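Local coordinates for periplasmic binding protein (Veillonella parvula, PDB 4OVK) that probably captures a solute, as yet unidentified, in the periplasm and delivers it to an ABC transporter for import, at residues N13-T18 with V25-E30; A47-D52 with L147-Q152. All blocks are in the same frame, centred on the assembly; numbering follows the deposited sequence.

Interaction 1: residues N13-T18 with V25-E30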
loop_
_atom_site.group_PDB
_atom_site.type_symbol
_atom_site.label_atom_id
_atom_site.label_comp_id
_atom_site.label_asym_id
_atom_site.label_seq_id
_atom_site.Cartn_x
_atom_site.Cartn_y
_atom_site.Cartn_z
ATOM N N ASN A 13 -1.861 -26.751 -23.497
ATOM C CA ASN A 13 -1.388 -25.355 -23.747
ATOM C C ASN A 13 -2.236 -24.258 -23.101
ATOM O O ASN A 13 -1.781 -23.121 -23.020
ATOM C CB ASN A 13 -1.298 -25.087 -25.260
ATOM C CG ASN A 13 0.032 -25.516 -25.860
ATOM O OD1 ASN A 13 0.999 -25.791 -25.143
ATOM N ND2 ASN A 13 0.089 -25.564 -27.187
ATOM N N ILE A 14 -3.446 -24.596 -22.649
ATOM C CA ILE A 14 -4.406 -23.615 -22.114
ATOM C C ILE A 14 -4.793 -23.924 -20.666
ATOM O O ILE A 14 -4.866 -25.080 -20.285
ATOM C CB ILE A 14 -5.699 -23.609 -22.969
ATOM C CG1 ILE A 14 -5.393 -23.183 -24.414
ATOM C CG2 ILE A 14 -6.777 -22.714 -22.359
ATOM C CD1 ILE A 14 -4.826 -21.785 -24.568
ATOM N N LYS A 15 -5.031 -22.891 -19.862
ATOM C CA LYS A 15 -5.651 -23.063 -18.544
ATOM C C LYS A 15 -6.770 -22.054 -18.338
ATOM O O LYS A 15 -6.828 -21.035 -19.024
ATOM C CB LYS A 15 -4.628 -22.929 -17.410
ATOM C CG LYS A 15 -4.027 -21.542 -17.253
ATOM C CD LYS A 15 -2.909 -21.541 -16.223
ATOM C CE LYS A 15 -2.240 -20.176 -16.098
ATOM N NZ LYS A 15 -0.908 -20.313 -15.447
ATOM N N VAL A 16 -7.641 -22.349 -17.378
ATOM C CA VAL A 16 -8.783 -21.508 -17.061
ATOM C C VAL A 16 -8.685 -21.054 -15.611
ATOM O O VAL A 16 -8.568 -21.870 -14.694
ATOM C CB VAL A 16 -10.110 -22.261 -17.267
ATOM C CG1 VAL A 16 -11.299 -21.380 -16.883
ATOM C CG2 VAL A 16 -10.224 -22.741 -18.706
ATOM N N VAL A 17 -8.731 -19.746 -15.413
ATOM C CA VAL A 17 -8.652 -19.168 -14.094
ATOM C C VAL A 17 -9.924 -18.376 -13.852
ATOM O O VAL A 17 -10.418 -17.693 -14.746
ATOM C CB VAL A 17 -7.424 -18.251 -13.970
ATOM C CG1 VAL A 17 -7.329 -17.713 -12.567
ATOM C CG2 VAL A 17 -6.154 -19.025 -14.292
ATOM N N THR A 18 -10.453 -18.477 -12.640
ATOM C CA THR A 18 -11.632 -17.718 -12.260
ATOM C C THR A 18 -11.171 -16.439 -11.568
ATOM O O THR A 18 -10.447 -16.514 -10.579
ATOM C CB THR A 18 -12.512 -18.534 -11.305
ATOM O OG1 THR A 18 -12.839 -19.792 -11.913
ATOM C CG2 THR A 18 -13.783 -17.770 -10.958
ATOM N N VAL A 25 -11.593 -17.197 -17.198
ATOM C CA VAL A 25 -10.726 -16.615 -18.214
ATOM C C VAL A 25 -9.731 -17.660 -18.699
ATOM O O VAL A 25 -8.949 -18.188 -17.902
ATOM C CB VAL A 25 -9.911 -15.423 -17.653
ATOM C CG1 VAL A 25 -9.052 -14.810 -18.749
ATOM C CG2 VAL A 25 -10.822 -14.377 -17.025
ATOM N N SER A 26 -9.764 -17.959 -19.998
ATOM C CA SER A 26 -8.786 -18.853 -20.623
ATOM C C SER A 26 -7.518 -18.100 -20.973
ATOM O O SER A 26 -7.583 -16.967 -21.417
ATOM C CB SER A 26 -9.355 -19.456 -21.906
ATOM O OG SER A 26 -10.429 -20.299 -21.600
HETATM N N MSE A 27 -6.373 -18.751 -20.781
HETATM C CA MSE A 27 -5.067 -18.156 -21.057
HETATM C C MSE A 27 -4.070 -19.267 -21.238
HETATM O O MSE A 27 -4.368 -20.432 -20.961
HETATM C CB MSE A 27 -4.668 -17.198 -19.921
HETATM C CG MSE A 27 -4.444 -17.933 -18.594
HETATM SE SE MSE A 27 -4.101 -16.672 -17.130
HETATM C CE MSE A 27 -5.897 -15.887 -17.073
ATOM N N LYS A 28 -2.870 -18.931 -21.695
ATOM C CA LYS A 28 -1.809 -19.923 -21.831
ATOM C C LYS A 28 -1.477 -20.518 -20.466
ATOM O O LYS A 28 -1.533 -19.830 -19.443
ATOM C CB LYS A 28 -0.558 -19.311 -22.458
ATOM C CG LYS A 28 -0.756 -18.902 -23.906
ATOM C CD LYS A 28 0.436 -18.151 -24.473
ATOM C CE LYS A 28 0.256 -17.987 -25.976
ATOM N NZ LYS A 28 0.984 -16.821 -26.542
ATOM N N LYS A 29 -1.140 -21.800 -20.451
ATOM C CA LYS A 29 -0.758 -22.489 -19.223
ATOM C C LYS A 29 0.485 -21.826 -18.628
ATOM O O LYS A 29 0.564 -21.608 -17.414
ATOM C CB LYS A 29 -0.513 -23.981 -19.508
ATOM C CG LYS A 29 -0.312 -24.835 -18.262
ATOM C CD LYS A 29 -0.807 -26.265 -18.467
ATOM C CE LYS A 29 0.028 -27.039 -19.475
ATOM N NZ LYS A 29 1.262 -27.615 -18.866
ATOM N N GLU A 30 1.427 -21.488 -19.499
ATOM C CA GLU A 30 2.666 -20.801 -19.140
ATOM C C GLU A 30 2.543 -19.309 -19.471
ATOM O O GLU A 30 2.525 -18.915 -20.639
ATOM C CB GLU A 30 3.828 -21.429 -19.909
ATOM C CG GLU A 30 5.143 -20.669 -19.882
ATOM C CD GLU A 30 5.793 -20.626 -18.513
ATOM O OE1 GLU A 30 5.463 -21.478 -17.657
ATOM O OE2 GLU A 30 6.646 -19.736 -18.301
HETATM O O HOH W 1 1.574 -22.429 -22.391
#
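Lys15 and selenomethionine Met27 face each other at the middle of a two-stranded antiparallel hairpin, strands 14-18 and 24-28, near the start of the modelled chain. They form a hydrogen-bonded pair: Lys15 N donates to Met27 O at 2.8 Å and Met27 N to Lys15 O. Val17 and Val25 form the next such pair, with both backbone bonds made.

The Lys15 side chain ties the strand pair to the residues that follow strand 24-28. Its CB carries CG between the backbone N and the carbonyl carbon (chi1 66°), where CG lies 3.9 Å from Met27 CG. From there the chain runs extended: CD passes Lys29 CA, CE lies 3.4 Å from Lys28 O, and NZ donates to Lys29 O at 2.8 Å, tilted 33° from the carbonyl plane. The same ammonium forms a salt bridge with Asp148 and bonds the carbonyls of Lys145 and Ile146, at the end of helix 133-147.

Met27 turns back at its last torsion, so that CE meets Val17 CB at 4.2 Å, while SE lies 4.1 Å from Lys15 CE. This face, with Val17, Val25 and Met27 buried, packs on Leu142 and Ile146 of that helix and on Val126. On the other face Val16 CG2 touches Ser26 OG at 3.8 Å, among exposed residues. Past the strand end, Lys29 N donates to Asn13 O at 3.0 Å.

The chemistry is that of an amphipathic hairpin: the face of Val17, Val25 and Met27 lies against helix 133-147 and Val126, and Lys15 on the same face carries the charge, its ammonium shared among three carbonyls and a carboxylate that probably stabilise it, fastening the hairpin's end to a helix terminus.

Interaction 2: residues A47-D52 with L147-Q152; sequences AVDGSD and LDKPEQ
Lys149 reaches across to Asp49, the last residue of helix 41-49, and their side chains cross obliquely. The lysine leaves its backbone with CG anti to the carbonyl carbon, which sets CG 3.6 Å from Asp49 OD1; the chain then bends at chi2 (-64°), which turns CD, and CE lies 3.5 Å from the same oxygen. NZ closes a salt bridge of 2.8 Å to Asp49 OD1, arriving from above the carboxylate plane, 51° out of it. Two waters extend the bridge: one accepts from Lys149 NZ and donates to Val48 O, and the other donates to both Asp49 OD1 and Leu147 O.

Leu147 lies against the same helix end, its CD1 3.8 Å from Val48 CG1 and 4.0 Å from Asp49 CB, an apolar patch next to the ion pair. Gln152, in the first turn of helix 150-170, sends CG out anti to its backbone N (chi1 -179°) and lays it 3.2 Å from Val48 O. Its NE2 donates to Ala47 O at 2.8 Å, with the acceptor close to the amide plane, and also bonds Phe317 O.

An alanine in place of Lys149 would probably leave Asp49 without its charge partner in this contact and deprive the bridging water of its donor, opening a gap above the carboxylate.

Polar groups at the junction of helices 133-147 and 150-170, with one water, thus serve the C-terminal end of helix 41-49: an amide takes up the carbonyl of Ala47, the water that of Val48, and the ammonium probably both balances the charge of the buried Asp49 carboxylate and offsets the negative end of the helix dipole.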
loop_
_atom_site.group_PDB
_atom_site.type_symbol
_atom_site.label_atom_id
_atom_site.label_comp_id
_atom_site.label_asym_id
_atom_site.label_seq_id
_atom_site.Cartn_x
_atom_site.Cartn_y
_atom_site.Cartn_z
ATOM N N ALA A 47 5.793 -9.160 -5.940
ATOM C CA ALA A 47 5.874 -9.895 -4.694
ATOM C C ALA A 47 5.507 -11.374 -4.864
ATOM O O ALA A 47 6.174 -12.242 -4.326
ATOM C CB ALA A 47 4.976 -9.251 -3.661
ATOM N N VAL A 48 4.453 -11.654 -5.620
ATOM C CA VAL A 48 4.023 -13.030 -5.816
ATOM C C VAL A 48 5.041 -13.811 -6.655
ATOM O O VAL A 48 5.361 -14.946 -6.326
ATOM C CB VAL A 48 2.621 -13.092 -6.462
ATOM C CG1 VAL A 48 2.221 -14.538 -6.723
ATOM C CG2 VAL A 48 1.599 -12.418 -5.561
ATOM N N ASP A 49 5.564 -13.196 -7.716
ATOM C CA ASP A 49 6.528 -13.870 -8.576
ATOM C C ASP A 49 7.937 -13.832 -8.002
ATOM O O ASP A 49 8.812 -14.529 -8.498
ATOM C CB ASP A 49 6.530 -13.253 -9.990
ATOM C CG ASP A 49 6.889 -14.260 -11.070
ATOM O OD1 ASP A 49 6.637 -15.483 -10.885
ATOM O OD2 ASP A 49 7.425 -13.820 -12.113
ATOM N N GLY A 50 8.164 -13.004 -6.980
ATOM C CA GLY A 50 9.508 -12.770 -6.441
ATOM C C GLY A 50 10.467 -12.220 -7.481
ATOM O O GLY A 50 11.672 -12.424 -7.398
ATOM N N SER A 51 9.927 -11.483 -8.449
ATOM C CA SER A 51 10.674 -11.124 -9.639
ATOM C C SER A 51 9.856 -10.169 -10.482
ATOM O O SER A 51 8.630 -10.240 -10.491
ATOM C CB SER A 51 10.986 -12.392 -10.454
ATOM O OG SER A 51 11.508 -12.086 -11.718
ATOM N N ASP A 52 10.545 -9.283 -11.192
ATOM C CA ASP A 52 9.904 -8.413 -12.172
ATOM C C ASP A 52 9.986 -8.964 -13.588
ATOM O O ASP A 52 9.525 -8.301 -14.513
ATOM C CB ASP A 52 10.546 -7.019 -12.152
ATOM C CG ASP A 52 12.013 -7.021 -12.607
ATOM O OD1 ASP A 52 12.621 -8.088 -12.835
ATOM O OD2 ASP A 52 12.567 -5.932 -12.763
ATOM N N LEU A 147 0.481 -17.092 -12.344
ATOM C CA LEU A 147 1.933 -17.189 -12.406
ATOM C C LEU A 147 2.484 -18.583 -12.107
ATOM O O LEU A 147 3.691 -18.776 -12.165
ATOM C CB LEU A 147 2.537 -16.205 -11.400
ATOM C CG LEU A 147 2.267 -14.733 -11.682
ATOM C CD1 LEU A 147 2.569 -13.889 -10.450
ATOM C CD2 LEU A 147 3.100 -14.332 -12.875
ATOM N N ASP A 148 1.613 -19.545 -11.779
ATOM C CA ASP A 148 2.024 -20.852 -11.258
ATOM C C ASP A 148 3.004 -20.723 -10.087
ATOM O O ASP A 148 4.057 -21.371 -10.063
ATOM C CB ASP A 148 2.595 -21.731 -12.373
ATOM C CG ASP A 148 1.516 -22.254 -13.287
ATOM O OD1 ASP A 148 0.629 -22.978 -12.790
ATOM O OD2 ASP A 148 1.546 -21.954 -14.493
ATOM N N LYS A 149 2.640 -19.869 -9.127
ATOM C CA LYS A 149 3.405 -19.703 -7.901
ATOM C C LYS A 149 2.462 -19.833 -6.704
ATOM O O LYS A 149 2.332 -18.898 -5.910
ATOM C CB LYS A 149 4.090 -18.327 -7.877
ATOM C CG LYS A 149 5.128 -18.089 -8.960
ATOM C CD LYS A 149 6.308 -19.022 -8.816
ATOM C CE LYS A 149 7.457 -18.630 -9.729
ATOM N NZ LYS A 149 8.094 -17.350 -9.314
ATOM N N PRO A 150 1.783 -20.987 -6.575
ATOM C CA PRO A 150 0.778 -21.073 -5.497
ATOM C C PRO A 150 1.376 -21.086 -4.097
ATOM O O PRO A 150 0.760 -20.591 -3.156
ATOM C CB PRO A 150 0.032 -22.381 -5.816
ATOM C CG PRO A 150 1.007 -23.188 -6.611
ATOM C CD PRO A 150 1.757 -22.185 -7.443
ATOM N N GLU A 151 2.577 -21.625 -3.952
ATOM C CA GLU A 151 3.209 -21.663 -2.644
ATOM C C GLU A 151 3.565 -20.255 -2.168
ATOM O O GLU A 151 3.280 -19.913 -1.031
ATOM C CB GLU A 151 4.435 -22.571 -2.658
ATOM C CG GLU A 151 4.089 -24.044 -2.885
ATOM C CD GLU A 151 5.313 -24.939 -2.962
ATOM O OE1 GLU A 151 5.190 -26.139 -2.641
ATOM O OE2 GLU A 151 6.396 -24.451 -3.346
ATOM N N GLN A 152 4.168 -19.432 -3.031
ATOM C CA GLN A 152 4.501 -18.063 -2.642
ATOM C C GLN A 152 3.220 -17.274 -2.363
ATOM O O GLN A 152 3.155 -16.541 -1.391
ATOM C CB GLN A 152 5.370 -17.339 -3.680
ATOM C CG GLN A 152 5.742 -15.908 -3.268
ATOM C CD GLN A 152 7.224 -15.659 -3.032
ATOM O OE1 GLN A 152 7.925 -16.486 -2.459
ATOM N NE2 GLN A 152 7.696 -14.485 -3.450
HETATM O O HOH W 2 7.542 -16.691 -6.476
HETATM O O HOH W 3 5.969 -17.262 -12.790
#

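Overall arrangement
Interactions 1 and 2 meet at the end of helix 133-147, their centres about 16 Å apart. Lys15 of interaction 1 bridges to Asp148, which sits between Leu147 and Lys149 of interaction 2, with Lys15 NZ 3.1 Å from Asp148 OD2. The break between helices 133-147 and 150-170 is therefore held from two directions, by the N-terminal hairpin and by the end of helix 41-49. Helix 150-170 leads on toward strand 180-184 of the second parallel sheet, consistent with the long helix that links the two lobes of this class of binding protein. Both contacts lie on the same side of the chain's centre.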